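Local coordinates for protein N(G),N(G)-dimethylarginine dimethylaminohydrolase (Pseudomonas aeruginosa, PDB 1H70) that hydrolyses the methylated arginines N(G),N(G)-dimethyl-L-arginine and N(G)-monomethyl-L-arginine, giving L-citrulline and dimethylamine or methylamine, at residues T238-Y241 / R242-D245; N135-G138 / A139-M142; P186-Q189 / D190-I193; C206-V209 / N210-V213. The protein carries 1 engineered substitution. One frame throughout, in Å; residues are numbered along the deposited sequence.

Contact 1. Residues T238-Y241 / R242-D245; sequences TSEY and RKID. With CIR (citrulline), chain B.
Glu240 and Lys243 form a salt bridge along one side of the short helix 239-242, which ends in a Schellman motif. Lys243 NZ lies 2.7 Å from Glu240 OE1, on the syn side of that oxygen and 17° out of the carboxylate plane. The two side chains run side by side and point the same way. In Glu240 the bend at chi2 (-44°) brings the carboxylate beside Lys243 NZ and Ser239 OG, while Lys243 stays extended beyond CG. Ser239 OG donates to the anti lone pair of Glu240 OE2 at 2.8 Å. Both charged groups have further partners: Glu240 OE1 accepts from Asp28 N, and Lys243 NZ donates to Lys26 O. Three donors, Lys243 NZ, Ser239 OG and Asp28 N, thus hold the carboxylate and would limit its rotation.

Thr238 O accepts from both Tyr241 N and Arg242 N, and Ile244 N donates to Tyr241 O. Asp245, with positive phi, is the C-prime residue: its N donates to Arg242 O, and Gly246 N pairs with Tyr241 O. The Asp245 carboxylate accepts from Ser21 and Ser22. The Tyr241 ring packs against Gln35 and His36 of helix 29-43, and its OH is hydrogen-bonded to Ala32 O. Ile244 CG1 sits 3.6 Å from Tyr241 O. Ile244 and Asp245 belong to the citrulline pocket, and the citrulline amino N donates to Ile244 O at 2.8 Å.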
loop_
_atom_site.group_PDB
_atom_site.type_symbol
_atom_site.label_atom_id
_atom_site.label_comp_id
_atom_site.label_asym_id
_atom_site.label_seq_id
_atom_site.Cartn_x
_atom_site.Cartn_y
_atom_site.Cartn_z
ATOM N N THR A 238 -11.652 -0.101 -8.841
ATOM C CA THR A 238 -10.410 0.666 -8.979
ATOM C C THR A 238 -9.758 0.409 -10.343
ATOM O O THR A 238 -8.544 0.504 -10.501
ATOM C CB THR A 238 -9.369 0.345 -7.874
ATOM O OG1 THR A 238 -9.018 -1.062 -7.891
ATOM C CG2 THR A 238 -9.907 0.636 -6.466
ATOM N N SER A 239 -10.567 0.103 -11.343
ATOM C CA SER A 239 -10.062 -0.230 -12.667
ATOM C C SER A 239 -9.106 0.805 -13.260
ATOM O O SER A 239 -8.169 0.438 -13.966
ATOM C CB SER A 239 -11.235 -0.456 -13.627
ATOM O OG SER A 239 -11.782 0.778 -14.060
ATOM N N GLU A 240 -9.317 2.080 -12.987
ATOM C CA GLU A 240 -8.437 3.109 -13.563
ATOM C C GLU A 240 -7.064 3.100 -12.893
ATOM O O GLU A 240 -6.071 3.470 -13.520
ATOM C CB GLU A 240 -9.104 4.478 -13.496
ATOM C CG GLU A 240 -10.397 4.544 -14.305
ATOM C CD GLU A 240 -10.294 3.880 -15.682
ATOM O OE1 GLU A 240 -9.700 4.445 -16.635
ATOM O OE2 GLU A 240 -10.835 2.765 -15.797
ATOM N N TYR A 241 -7.007 2.648 -11.642
ATOM C CA TYR A 241 -5.703 2.563 -10.960
ATOM C C TYR A 241 -4.980 1.276 -11.346
ATOM O O TYR A 241 -3.746 1.250 -11.415
ATOM C CB TYR A 241 -5.866 2.782 -9.455
ATOM C CG TYR A 241 -6.507 4.133 -9.230
ATOM C CD1 TYR A 241 -7.868 4.249 -8.992
ATOM C CD2 TYR A 241 -5.749 5.290 -9.318
ATOM C CE1 TYR A 241 -8.452 5.500 -8.815
ATOM C CE2 TYR A 241 -6.307 6.536 -9.134
ATOM C CZ TYR A 241 -7.654 6.640 -8.896
ATOM O OH TYR A 241 -8.228 7.884 -8.732
ATOM N N ARG A 242 -5.735 0.215 -11.627
ATOM C CA ARG A 242 -5.168 -1.044 -12.098
ATOM C C ARG A 242 -4.331 -0.831 -13.358
ATOM O O ARG A 242 -3.263 -1.462 -13.560
ATOM C CB ARG A 242 -6.280 -2.092 -12.327
ATOM C CG ARG A 242 -5.752 -3.410 -12.894
ATOM C CD ARG A 242 -6.813 -4.508 -12.894
ATOM N NE ARG A 242 -6.388 -5.692 -13.650
ATOM C CZ ARG A 242 -6.775 -6.012 -14.889
ATOM N NH1 ARG A 242 -7.615 -5.237 -15.584
ATOM N NH2 ARG A 242 -6.308 -7.132 -15.444
ATOM N N LYS A 243 -4.779 0.097 -14.214
ATOM C CA LYS A 243 -4.070 0.434 -15.440
ATOM C C LYS A 243 -2.655 0.942 -15.192
ATOM O O LYS A 243 -1.799 0.807 -16.061
ATOM C CB LYS A 243 -4.813 1.503 -16.239
ATOM C CG LYS A 243 -6.085 0.987 -16.886
ATOM C CD LYS A 243 -6.918 2.154 -17.458
ATOM C CE LYS A 243 -8.197 1.628 -18.088
ATOM N NZ LYS A 243 -8.970 2.779 -18.663
ATOM N N ILE A 244 -2.440 1.571 -14.035
ATOM C CA ILE A 244 -1.117 2.070 -13.682
ATOM C C ILE A 244 -0.588 1.343 -12.441
ATOM O O ILE A 244 0.033 1.942 -11.560
ATOM C CB ILE A 244 -1.035 3.629 -13.585
ATOM C CG1 ILE A 244 -2.099 4.183 -12.628
ATOM C CG2 ILE A 244 -1.158 4.239 -15.000
ATOM C CD1 ILE A 244 -2.078 5.728 -12.497
ATOM N N ASP A 245 -0.851 0.039 -12.393
ATOM C CA ASP A 245 -0.313 -0.871 -11.381
ATOM C C ASP A 245 -0.539 -0.503 -9.921
ATOM O O ASP A 245 0.339 -0.752 -9.089
ATOM C CB ASP A 245 1.217 -1.011 -11.582
ATOM C CG ASP A 245 1.619 -1.536 -12.949
ATOM O OD1 ASP A 245 0.831 -2.263 -13.593
ATOM O OD2 ASP A 245 2.745 -1.223 -13.439
HETATM C C CIR B . 4.145 3.432 -10.005
HETATM O O CIR B . 4.944 3.798 -9.089
HETATM O OXT CIR B . 4.597 2.776 -11.031
HETATM C CA CIR B . 2.669 3.697 -9.867
HETATM N N CIR B . 2.061 3.845 -11.203
HETATM C C3 CIR B . 2.000 2.540 -9.085
HETATM C C4 CIR B . 2.483 2.560 -7.623
HETATM C C5 CIR B . 1.852 1.401 -6.871
HETATM N N6 CIR B . 2.233 1.425 -5.452
HETATM C C7 CIR B . 1.717 0.647 -4.515
HETATM O O7 CIR B . 0.834 -0.194 -4.747
HETATM N N8 CIR B . 2.164 0.790 -3.252
#

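Contact 2. Residues N135-G138 / A139-M142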
loop_
_atom_site.group_PDB
_atom_site.type_symbol
_atom_site.label_atom_id
_atom_site.label_comp_id
_atom_site.label_asym_id
_atom_site.label_seq_id
_atom_site.Cartn_x
_atom_site.Cartn_y
_atom_site.Cartn_z
ATOM N N ASN A 135 15.656 -1.168 -2.726
ATOM C CA ASN A 135 16.911 -1.913 -2.741
ATOM C C ASN A 135 17.328 -2.392 -1.345
ATOM O O ASN A 135 16.781 -1.973 -0.344
ATOM C CB ASN A 135 18.006 -1.143 -3.481
ATOM C CG ASN A 135 18.470 0.110 -2.794
ATOM O OD1 ASN A 135 18.212 0.340 -1.603
ATOM N ND2 ASN A 135 19.203 0.944 -3.553
ATOM N N ALA A 136 18.278 -3.322 -1.300
ATOM C CA ALA A 136 18.752 -3.898 -0.048
ATOM C C ALA A 136 19.290 -2.871 0.959
ATOM O O ALA A 136 19.173 -3.054 2.167
ATOM C CB ALA A 136 19.833 -4.932 -0.375
ATOM N N GLU A 137 19.908 -1.803 0.469
ATOM C CA GLU A 137 20.433 -0.760 1.358
ATOM C C GLU A 137 19.266 -0.017 2.002
ATOM O O GLU A 137 19.295 0.280 3.180
ATOM C CB GLU A 137 21.327 0.222 0.614
ATOM C CG GLU A 137 21.724 1.490 1.376
ATOM C CD GLU A 137 22.466 1.266 2.695
ATOM O OE1 GLU A 137 23.034 0.177 2.897
ATOM O OE2 GLU A 137 22.505 2.199 3.532
ATOM N N GLY A 138 18.223 0.245 1.214
ATOM C CA GLY A 138 17.025 0.915 1.715
ATOM C C GLY A 138 16.328 0.044 2.753
ATOM O O GLY A 138 15.879 0.518 3.807
ATOM N N ALA A 139 16.201 -1.234 2.439
ATOM C CA ALA A 139 15.616 -2.188 3.381
ATOM C C ALA A 139 16.409 -2.187 4.669
ATOM O O ALA A 139 15.848 -2.207 5.767
ATOM C CB ALA A 139 15.598 -3.600 2.786
ATOM N N ARG A 140 17.735 -2.220 4.549
ATOM C CA ARG A 140 18.618 -2.207 5.717
ATOM C C ARG A 140 18.372 -0.985 6.604
ATOM O O ARG A 140 18.229 -1.107 7.808
ATOM C CB ARG A 140 20.072 -2.199 5.250
ATOM C CG ARG A 140 21.100 -2.219 6.393
ATOM C CD ARG A 140 22.502 -1.851 5.939
ATOM N NE ARG A 140 22.646 -0.426 5.669
ATOM C CZ ARG A 140 22.779 0.496 6.612
ATOM N NH1 ARG A 140 22.753 0.135 7.888
ATOM N NH2 ARG A 140 22.927 1.774 6.284
ATOM N N GLN A 141 18.340 0.198 5.986
ATOM C CA GLN A 141 18.119 1.429 6.718
ATOM C C GLN A 141 16.769 1.385 7.425
ATOM O O GLN A 141 16.670 1.777 8.582
ATOM C CB GLN A 141 18.207 2.624 5.772
ATOM C CG GLN A 141 19.621 3.031 5.452
ATOM C CD GLN A 141 19.619 4.257 4.573
ATOM O OE1 GLN A 141 18.866 5.188 4.828
ATOM N NE2 GLN A 141 20.434 4.242 3.522
ATOM N N MET A 142 15.741 0.901 6.733
ATOM C CA MET A 142 14.405 0.804 7.322
ATOM C C MET A 142 14.386 -0.178 8.487
ATOM O O MET A 142 13.808 0.096 9.539
ATOM C CB MET A 142 13.374 0.407 6.255
ATOM C CG MET A 142 11.947 0.309 6.802
ATOM S SD MET A 142 11.274 1.931 7.232
ATOM C CE MET A 142 10.901 2.597 5.595
#
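Glu137 and Arg140 lie side by side and point the same way, their carboxylate and guanidinium planes 37° apart. Arg140 grips the acid side-on, with one nitrogen to each oxygen. Its NE donates to Glu137 OE1 at 2.9 Å, and its NH2 donates to Glu137 OE2 at 2.8 Å. Both oxygens lie close to the guanidinium plane. The match is less flat from the acid's side, because NE comes from above the carboxylate plane. Arg140 is extended as far as CD and then turns at chi3, which brings NE back toward the acid. Glu137 leaves with CG anti to the backbone N (chi1 169°), and the bend at chi2 turns its carboxylate toward Arg140 and Gln141, three and four residues on.

All this sits on the first turns of helix 136-148, the helix of a beta-alpha-beta unit between strands 125-130 and 152-157.

Gln141 comes to the same acid across the Glu137 chain, with the amide and carboxylate planes 59° apart. Its NE2 donates to Glu137 OE2 at 2.9 Å on the anti side, whereas Arg140 NH2 uses the syn side. OE2 therefore takes two donors. The amide is held at its other end as well, since Gln141 OE1 accepts from Glu109 N.

Asn135 is the N-cap of the helix: Asn135 OD1 accepts from Gly138 N at 2.8 Å and also from Thr113 N. The backbone bond from Ala139 N to Asn135 O is 2.9 Å long. On the side turned to strand 125-130, Ala139 and Met142 pack on Ile128.

Contact 3. Residues P186-Q189 / D190-I193; sequences PEFQ and DFNI
The rings of Phe188 and Phe191 meet obliquely, with centroids 6.0 Å apart and planes at 72°. Phe191 CE1 comes to the edge of the Phe188 ring, 3.9 Å from Phe188 CD2. The Phe191 ring in turn has backbone oxygens at its own edge. Phe188 O lies 3.3 Å from Phe191 CD1, and Glu187 O also lies near the ring plane. The chi1 of Phe191 (-73°) sets its CG anti to the carbonyl carbon, which lays the ring edge against the Phe188 and Glu187 carbonyl oxygens.

A type I beta turn runs from Phe188 to Phe191, and it leads from a short 3-10 segment into strand 192-195. Phe191 N closes it by donating to Phe188 O at 3.1 Å. A water bridges the residue before the turn to its third residue, donating to Glu187 O at 2.6 Å and accepting from Asp190 N at 2.8 Å. Ile193 CD1 lies against the Gln189 side chain, 3.4 Å from Gln189 NE2, and close to Phe188 O. The Gln189 amide is held from outside, because NE2 donates to Lys185 O and Val183 O.

Phe188 is buried. It packs on Leu176 and Val156 and meets Tyr127 edge-to-face. Phe191 reaches Leu176 and Val122. The contact thus divides its chemistry: apolar rings fasten the loop to neighbouring strands, while the main-chain bond and the water hold the shape of the turn.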
loop_
_atom_site.group_PDB
_atom_site.type_symbol
_atom_site.label_atom_id
_atom_site.label_comp_id
_atom_site.label_asym_id
_atom_site.label_seq_id
_atom_site.Cartn_x
_atom_site.Cartn_y
_atom_site.Cartn_z
ATOM N N PRO A 186 8.547 -20.045 2.425
ATOM C CA PRO A 186 8.720 -20.622 3.768
ATOM C C PRO A 186 8.381 -19.634 4.869
ATOM O O PRO A 186 7.805 -20.054 5.879
ATOM C CB PRO A 186 10.203 -20.974 3.827
ATOM C CG PRO A 186 10.605 -21.142 2.392
ATOM C CD PRO A 186 9.784 -20.131 1.626
ATOM N N GLU A 187 8.736 -18.356 4.689
ATOM C CA GLU A 187 8.459 -17.352 5.721
ATOM C C GLU A 187 6.975 -17.164 6.000
ATOM O O GLU A 187 6.633 -16.613 7.039
ATOM C CB GLU A 187 8.879 -15.917 5.353
ATOM C CG GLU A 187 10.070 -15.431 4.595
ATOM C CD GLU A 187 10.101 -15.688 3.103
ATOM O OE1 GLU A 187 10.352 -14.740 2.322
ATOM O OE2 GLU A 187 9.979 -16.860 2.709
ATOM N N PHE A 188 6.104 -17.520 5.061
ATOM C CA PHE A 188 4.672 -17.268 5.263
ATOM C C PHE A 188 3.844 -18.534 5.590
ATOM O O PHE A 188 2.606 -18.466 5.687
ATOM C CB PHE A 188 4.060 -16.596 4.016
ATOM C CG PHE A 188 4.691 -15.293 3.595
ATOM C CD1 PHE A 188 4.845 -15.009 2.238
ATOM C CD2 PHE A 188 5.077 -14.337 4.517
ATOM C CE1 PHE A 188 5.422 -13.807 1.819
ATOM C CE2 PHE A 188 5.642 -13.138 4.103
ATOM C CZ PHE A 188 5.815 -12.877 2.767
ATOM N N GLN A 189 4.497 -19.682 5.746
ATOM C CA GLN A 189 3.746 -20.919 5.971
ATOM C C GLN A 189 3.015 -21.066 7.316
ATOM O O GLN A 189 2.145 -21.931 7.424
ATOM C CB GLN A 189 4.599 -22.161 5.661
ATOM C CG GLN A 189 5.052 -22.264 4.207
ATOM C CD GLN A 189 3.964 -22.050 3.162
ATOM O OE1 GLN A 189 3.009 -22.835 3.049
ATOM N NE2 GLN A 189 4.115 -20.951 2.372
ATOM N N ASP A 190 3.319 -20.259 8.338
ATOM C CA ASP A 190 2.538 -20.431 9.561
ATOM C C ASP A 190 1.299 -19.535 9.524
ATOM O O ASP A 190 0.492 -19.532 10.433
ATOM C CB ASP A 190 3.367 -20.319 10.834
ATOM C CG ASP A 190 4.229 -21.567 11.092
ATOM O OD1 ASP A 190 4.009 -22.639 10.482
ATOM O OD2 ASP A 190 5.169 -21.521 11.910
ATOM N N PHE A 191 1.134 -18.788 8.427
ATOM C CA PHE A 191 -0.051 -17.954 8.272
ATOM C C PHE A 191 -1.172 -18.832 7.688
ATOM O O PHE A 191 -0.898 -19.890 7.153
ATOM C CB PHE A 191 0.176 -16.836 7.249
ATOM C CG PHE A 191 1.081 -15.707 7.716
ATOM C CD1 PHE A 191 2.444 -15.773 7.520
ATOM C CD2 PHE A 191 0.554 -14.582 8.315
ATOM C CE1 PHE A 191 3.285 -14.752 7.924
ATOM C CE2 PHE A 191 1.385 -13.545 8.730
ATOM C CZ PHE A 191 2.749 -13.627 8.527
ATOM N N ASN A 192 -2.405 -18.369 7.743
ATOM C CA ASN A 192 -3.482 -19.065 7.056
ATOM C C ASN A 192 -3.450 -18.444 5.670
ATOM O O ASN A 192 -3.963 -17.339 5.508
ATOM C CB ASN A 192 -4.825 -18.795 7.711
ATOM C CG ASN A 192 -6.004 -19.289 6.878
ATOM O OD1 ASN A 192 -5.912 -20.296 6.162
ATOM N ND2 ASN A 192 -7.112 -18.553 6.966
ATOM N N ILE A 193 -2.814 -19.111 4.715
ATOM C CA ILE A 193 -2.699 -18.530 3.378
ATOM C C ILE A 193 -3.949 -18.710 2.564
ATOM O O ILE A 193 -4.493 -19.814 2.447
ATOM C CB ILE A 193 -1.488 -19.065 2.606
ATOM C CG1 ILE A 193 -0.206 -18.869 3.421
ATOM C CG2 ILE A 193 -1.384 -18.350 1.273
ATOM C CD1 ILE A 193 0.982 -19.689 2.892
HETATM O O HOH W 1 5.080 -18.036 8.593
#

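Contact 4. Residues C206-V209 / N210-V213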
loop_
_atom_site.group_PDB
_atom_site.type_symbol
_atom_site.label_atom_id
_atom_site.label_comp_id
_atom_site.label_asym_id
_atom_site.label_seq_id
_atom_site.Cartn_x
_atom_site.Cartn_y
_atom_site.Cartn_z
ATOM N N CYS A 206 -5.598 -5.945 -1.064
ATOM C CA CYS A 206 -6.795 -5.537 -0.334
ATOM C C CYS A 206 -6.337 -4.879 0.962
ATOM O O CYS A 206 -5.189 -5.032 1.342
ATOM C CB CYS A 206 -7.699 -6.720 0.049
ATOM S SG CYS A 206 -8.423 -7.597 -1.350
ATOM N N ILE A 207 -7.227 -4.125 1.617
ATOM C CA ILE A 207 -6.863 -3.539 2.915
ATOM C C ILE A 207 -7.828 -3.817 4.048
ATOM O O ILE A 207 -9.029 -3.631 3.942
ATOM C CB ILE A 207 -6.668 -2.001 2.843
ATOM C CG1 ILE A 207 -7.887 -1.320 2.216
ATOM C CG2 ILE A 207 -5.374 -1.664 2.107
ATOM C CD1 ILE A 207 -7.752 0.227 2.158
ATOM N N TRP A 208 -7.266 -4.265 5.169
ATOM C CA TRP A 208 -8.027 -4.443 6.382
ATOM C C TRP A 208 -8.032 -3.062 7.032
ATOM O O TRP A 208 -6.980 -2.410 7.110
ATOM C CB TRP A 208 -7.335 -5.431 7.323
ATOM C CG TRP A 208 -7.980 -5.571 8.676
ATOM C CD1 TRP A 208 -8.939 -6.497 9.011
ATOM C CD2 TRP A 208 -7.739 -4.790 9.835
ATOM N NE1 TRP A 208 -9.306 -6.327 10.325
ATOM C CE2 TRP A 208 -8.564 -5.296 10.865
ATOM C CE3 TRP A 208 -6.889 -3.714 10.127
ATOM C CZ2 TRP A 208 -8.590 -4.744 12.150
ATOM C CZ3 TRP A 208 -6.895 -3.175 11.415
ATOM C CH2 TRP A 208 -7.730 -3.696 12.416
ATOM N N VAL A 209 -9.200 -2.608 7.473
ATOM C CA VAL A 209 -9.315 -1.359 8.230
ATOM C C VAL A 209 -10.401 -1.587 9.293
ATOM O O VAL A 209 -11.602 -1.571 8.996
ATOM C CB VAL A 209 -9.776 -0.129 7.368
ATOM C CG1 VAL A 209 -9.718 1.149 8.219
ATOM C CG2 VAL A 209 -8.934 0.078 6.097
ATOM N N ASN A 210 -10.006 -1.839 10.528
ATOM C CA ASN A 210 -10.974 -1.964 11.608
ATOM C C ASN A 210 -12.104 -2.994 11.400
ATOM O O ASN A 210 -13.292 -2.748 11.669
ATOM C CB ASN A 210 -11.541 -0.568 11.915
ATOM C CG ASN A 210 -10.462 0.379 12.458
ATOM O OD1 ASN A 210 -9.357 -0.057 12.793
ATOM N ND2 ASN A 210 -10.780 1.676 12.560
ATOM N N GLU A 211 -11.712 -4.156 10.933
ATOM C CA GLU A 211 -12.611 -5.296 10.688
ATOM C C GLU A 211 -13.418 -5.216 9.396
ATOM O O GLU A 211 -14.183 -6.126 9.084
ATOM C CB GLU A 211 -13.456 -5.684 11.901
ATOM C CG GLU A 211 -12.699 -6.027 13.187
ATOM C CD GLU A 211 -11.510 -6.993 13.107
ATOM O OE1 GLU A 211 -11.301 -7.726 12.116
ATOM O OE2 GLU A 211 -10.745 -6.985 14.114
ATOM N N ARG A 212 -13.251 -4.129 8.638
ATOM C CA ARG A 212 -13.806 -3.996 7.300
ATOM C C ARG A 212 -12.658 -4.400 6.379
ATOM O O ARG A 212 -11.482 -4.252 6.774
ATOM C CB ARG A 212 -14.169 -2.550 6.930
ATOM C CG ARG A 212 -14.401 -1.589 8.118
ATOM C CD ARG A 212 -15.759 -1.651 8.635
ATOM N NE ARG A 212 -16.370 -0.648 9.507
ATOM C CZ ARG A 212 -16.284 -0.285 10.788
ATOM N NH1 ARG A 212 -17.153 0.647 11.176
ATOM N NH2 ARG A 212 -15.369 -0.721 11.673
ATOM N N VAL A 213 -12.948 -4.915 5.200
ATOM C CA VAL A 213 -11.868 -5.204 4.256
ATOM C C VAL A 213 -12.307 -4.554 2.953
ATOM O O VAL A 213 -13.375 -4.877 2.403
ATOM C CB VAL A 213 -11.513 -6.682 4.061
ATOM C CG1 VAL A 213 -10.613 -6.820 2.829
ATOM C CG2 VAL A 213 -10.754 -7.249 5.251
#
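Trp208 and Glu211 meet across the tip of a tight hairpin. Trp208 NE1 donates to Glu211 OE1 at 3.0 Å, with an N-H...O angle of 169°. The oxygen lies in the ring plane, but the donor comes from above the carboxylate plane, and the two planes are 80° apart. The Trp208 side chain leaves with CG anti to the backbone N (chi1 174°), which lays the indole along the turn. Glu211 bends at chi2 to bring its carboxylate back to the indole nitrogen. The turn's backbone covers one indole face: Asn210 N sits over the six-membered ring, 3.5 Å from Trp208 CH2, and Glu211 N is above that face.

The hairpin joins strands 207-209 and 212-216 through a type I' turn from Val209 to Arg212, with positive phi at both Asn210 and Glu211. Val209 and Arg212 are a hydrogen-bonded pair: Val209 N donates to Arg212 O at 2.9 Å, and Arg212 N to Val209 O at 3.1 Å. Trp208 and Val213 are a non-hydrogen-bonded pair on the other face of the sheet, where Val213 CG1 also reaches Cys206 CB at 4.0 Å.

Arg212 bends at chi2 and carries its guanidinium past the turn. NH2 donates to Asn210 O at 2.9 Å, and NH1 forms a salt bridge with Asp47. Asn210 OD1 accepts from Phe3 N, and Glu211 OE2 accepts from His173 NE2. Polar bonds thus tie the tip, buried at Val209 and Asn210 and partly exposed at Glu211 and Arg212, to itself and to surrounding loops.

In the fold
Along the chain the order is contact 2, contact 3, contact 4, contact 1, and no two touch. Contact 2 opens helix 136-148. Contact 3 leads into strand 192-195, an outer strand of one three-stranded mixed sheet. Contact 4 joins two strands of another such sheet, 207-209 and 212-216; strand 207-209 comes next after 192-195. Contact 1 follows strand 232-236, the third strand of that second sheet. Centres of contacts 1 and 4 are about 20 Å apart, as are those of 3 and 4; contacts 2 and 4 lie 28 Å apart, on opposite sides of the chain's centre. Contact 1 alone touches the bound citrulline; in contact 4 the Ile207 side chain lies about 9 Å from it.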